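Local structure of member of s1p family of ribosomal proteins (Pyrococcus furiosus, 5YH1) at residues His63-Gly68 / Thr227-Lys232. The protein probably acts as an exonuclease of the RecJ-like DHH family and binds manganese, the chain here being the DHH domain of a longer, S1-containing protein. Numbering follows the deposited sequence.
With MN (manganese (II) ion), chain F.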
loop_
_atom_site.group_PDB
_atom_site.type_symbol
_atom_site.label_atom_id
_atom_site.label_comp_id
_atom_site.label_asym_id
_atom_site.label_seq_id
_atom_site.Cartn_x
_atom_site.Cartn_y
_atom_site.Cartn_z
ATOM N N HIS A 63 1.356 6.403 18.406
ATOM C CA HIS A 63 1.947 5.100 18.154
ATOM C C HIS A 63 0.858 4.020 18.146
ATOM O O HIS A 63 -0.121 4.117 18.892
ATOM C CB HIS A 63 3.009 4.793 19.201
ATOM C CG HIS A 63 3.812 3.577 18.893
ATOM N ND1 HIS A 63 3.782 2.447 19.681
ATOM C CD2 HIS A 63 4.647 3.301 17.867
ATOM C CE1 HIS A 63 4.572 1.527 19.157
ATOM N NE2 HIS A 63 5.113 2.023 18.058
ATOM N N ALA A 64 1.034 3.009 17.296
ATOM C CA ALA A 64 -0.008 2.026 17.013
ATOM C C ALA A 64 0.066 0.793 17.922
ATOM O O ALA A 64 0.036 -0.340 17.440
ATOM C CB ALA A 64 0.058 1.596 15.548
ATOM N N ASP A 65 0.168 1.003 19.232
ATOM C CA ASP A 65 0.058 -0.099 20.182
ATOM C C ASP A 65 -0.968 0.234 21.258
ATOM O O ASP A 65 -1.612 1.291 21.206
ATOM C CB ASP A 65 1.427 -0.488 20.754
ATOM C CG ASP A 65 2.051 0.589 21.620
ATOM O OD1 ASP A 65 1.482 1.689 21.805
ATOM O OD2 ASP A 65 3.166 0.338 22.102
ATOM N N THR A 66 -1.144 -0.675 22.209
ATOM C CA THR A 66 -2.205 -0.536 23.188
ATOM C C THR A 66 -2.126 0.804 23.920
ATOM O O THR A 66 -3.120 1.520 24.000
ATOM C CB THR A 66 -2.221 -1.725 24.178
ATOM O OG1 THR A 66 -2.673 -2.901 23.491
ATOM C CG2 THR A 66 -3.162 -1.454 25.350
ATOM N N ASP A 67 -0.940 1.148 24.412
ATOM C CA ASP A 67 -0.741 2.404 25.158
ATOM C C ASP A 67 -1.053 3.613 24.271
ATOM O O ASP A 67 -1.774 4.530 24.678
ATOM C CB ASP A 67 0.692 2.461 25.697
ATOM C CG ASP A 67 0.975 3.704 26.537
ATOM O OD1 ASP A 67 0.159 4.040 27.419
ATOM O OD2 ASP A 67 2.037 4.336 26.315
ATOM N N GLY A 68 -0.542 3.589 23.042
ATOM C CA GLY A 68 -0.795 4.671 22.084
ATOM C C GLY A 68 -2.241 4.827 21.657
ATOM O O GLY A 68 -2.758 5.943 21.642
ATOM N N THR A 227 -1.239 -1.739 31.396
ATOM C CA THR A 227 -1.162 -3.172 31.133
ATOM C C THR A 227 -0.448 -3.411 29.808
ATOM O O THR A 227 0.481 -4.209 29.732
ATOM C CB THR A 227 -2.561 -3.818 31.124
ATOM O OG1 THR A 227 -3.194 -3.579 32.388
ATOM C CG2 THR A 227 -2.468 -5.311 30.870
ATOM N N GLY A 228 -0.852 -2.680 28.775
ATOM C CA GLY A 228 -0.197 -2.783 27.468
ATOM C C GLY A 228 1.303 -2.575 27.522
ATOM O O GLY A 228 2.061 -3.363 26.965
ATOM N N ASP A 229 1.728 -1.516 28.209
ATOM C CA ASP A 229 3.148 -1.171 28.333
ATOM C C ASP A 229 3.862 -1.836 29.512
ATOM O O ASP A 229 5.051 -1.593 29.718
ATOM C CB ASP A 229 3.318 0.353 28.454
ATOM C CG ASP A 229 3.546 1.040 27.114
ATOM O OD1 ASP A 229 3.398 0.407 26.038
ATOM O OD2 ASP A 229 3.860 2.245 27.145
ATOM N N ARG A 230 3.148 -2.664 30.280
ATOM C CA ARG A 230 3.738 -3.409 31.402
ATOM C C ARG A 230 4.392 -2.490 32.432
ATOM O O ARG A 230 5.507 -2.724 32.876
ATOM C CB ARG A 230 4.743 -4.443 30.897
ATOM C CG ARG A 230 4.130 -5.500 29.996
ATOM C CD ARG A 230 5.188 -6.206 29.169
ATOM N NE ARG A 230 4.590 -7.312 28.420
ATOM C CZ ARG A 230 5.015 -8.577 28.416
ATOM N NH1 ARG A 230 6.090 -8.960 29.106
ATOM N NH2 ARG A 230 4.356 -9.476 27.694
ATOM N N SER A 231 3.678 -1.443 32.800
ATOM C CA SER A 231 4.133 -0.509 33.818
ATOM C C SER A 231 4.087 -1.159 35.202
ATOM O O SER A 231 3.119 -1.850 35.533
ATOM C CB SER A 231 3.241 0.735 33.813
ATOM O OG SER A 231 3.527 1.588 34.904
ATOM N N LYS A 232 5.136 -0.929 35.987
ATOM C CA LYS A 232 5.157 -1.282 37.411
ATOM C C LYS A 232 5.185 -0.016 38.283
ATOM O O LYS A 232 5.750 -0.033 39.376
ATOM C CB LYS A 232 6.392 -2.139 37.743
ATOM C CG LYS A 232 6.683 -3.304 36.806
ATOM C CD LYS A 232 5.538 -4.299 36.771
ATOM C CE LYS A 232 5.869 -5.454 35.837
ATOM N NZ LYS A 232 4.649 -5.972 35.156
HETATM MN MN MN F . 3.880 3.725 25.479
HETATM O O HOH W 1 3.287 2.396 23.872
HETATM O O HOH W 2 1.158 -0.753 24.820
HETATM O O HOH W 3 5.841 2.788 25.000
#
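The backbones of Thr66, in the first turn of helix 66-86, and Gly228, near the end of helix 221-229, come within 5.2 Å of each other, CA to CA. Thr66 sets its methyl against that glycine, CG2 lying 3.9 Å from Gly228 CA; a CB on Gly228 would clash with it. Standing anti to the backbone N turns the methyl onto the glycine, while OG1 bonds to Asp261 of helix 250-267. The polar half of the contact is built round manganese. Asp67 OD2 binds the ion at 2.1 Å and Asp229 OD2 at 2.2 Å, each carboxylate giving one oxygen. Their planes are 51° apart. Asp67 OD2 and Asp229 OD2 come within 2.9 Å, a closeness the shared cation probably makes tolerable. Asp67 reaches the metal with CG anti to its backbone N (chi1 -178°), and its other oxygen, OD1, is held by Gly200 N and Thr198 OG1, which fixes the rotation of the group. The second oxygen of Asp229, OD1, accepts from a water 2.8 Å away that in turn takes the N-H of Asp67, joining the two segments. Asp65 works one shell out: OD1 caps helix 66-86 by accepting from Gly68 N at 3.0 Å, and OD2 accepts from a metal-bound water at 2.7 Å. With an alanine in place of Asp65, the Gly68 N-H would probably lose its cap and that water one of its holds. Beyond Asp229 the chain turns off through a Schellman motif at Arg230. With Asp137 and His163 completing the protein ligands, this is the manganese site of a DHH-family domain, where an aspartate following a parallel-sheet strand meets one from a distant part of the chain.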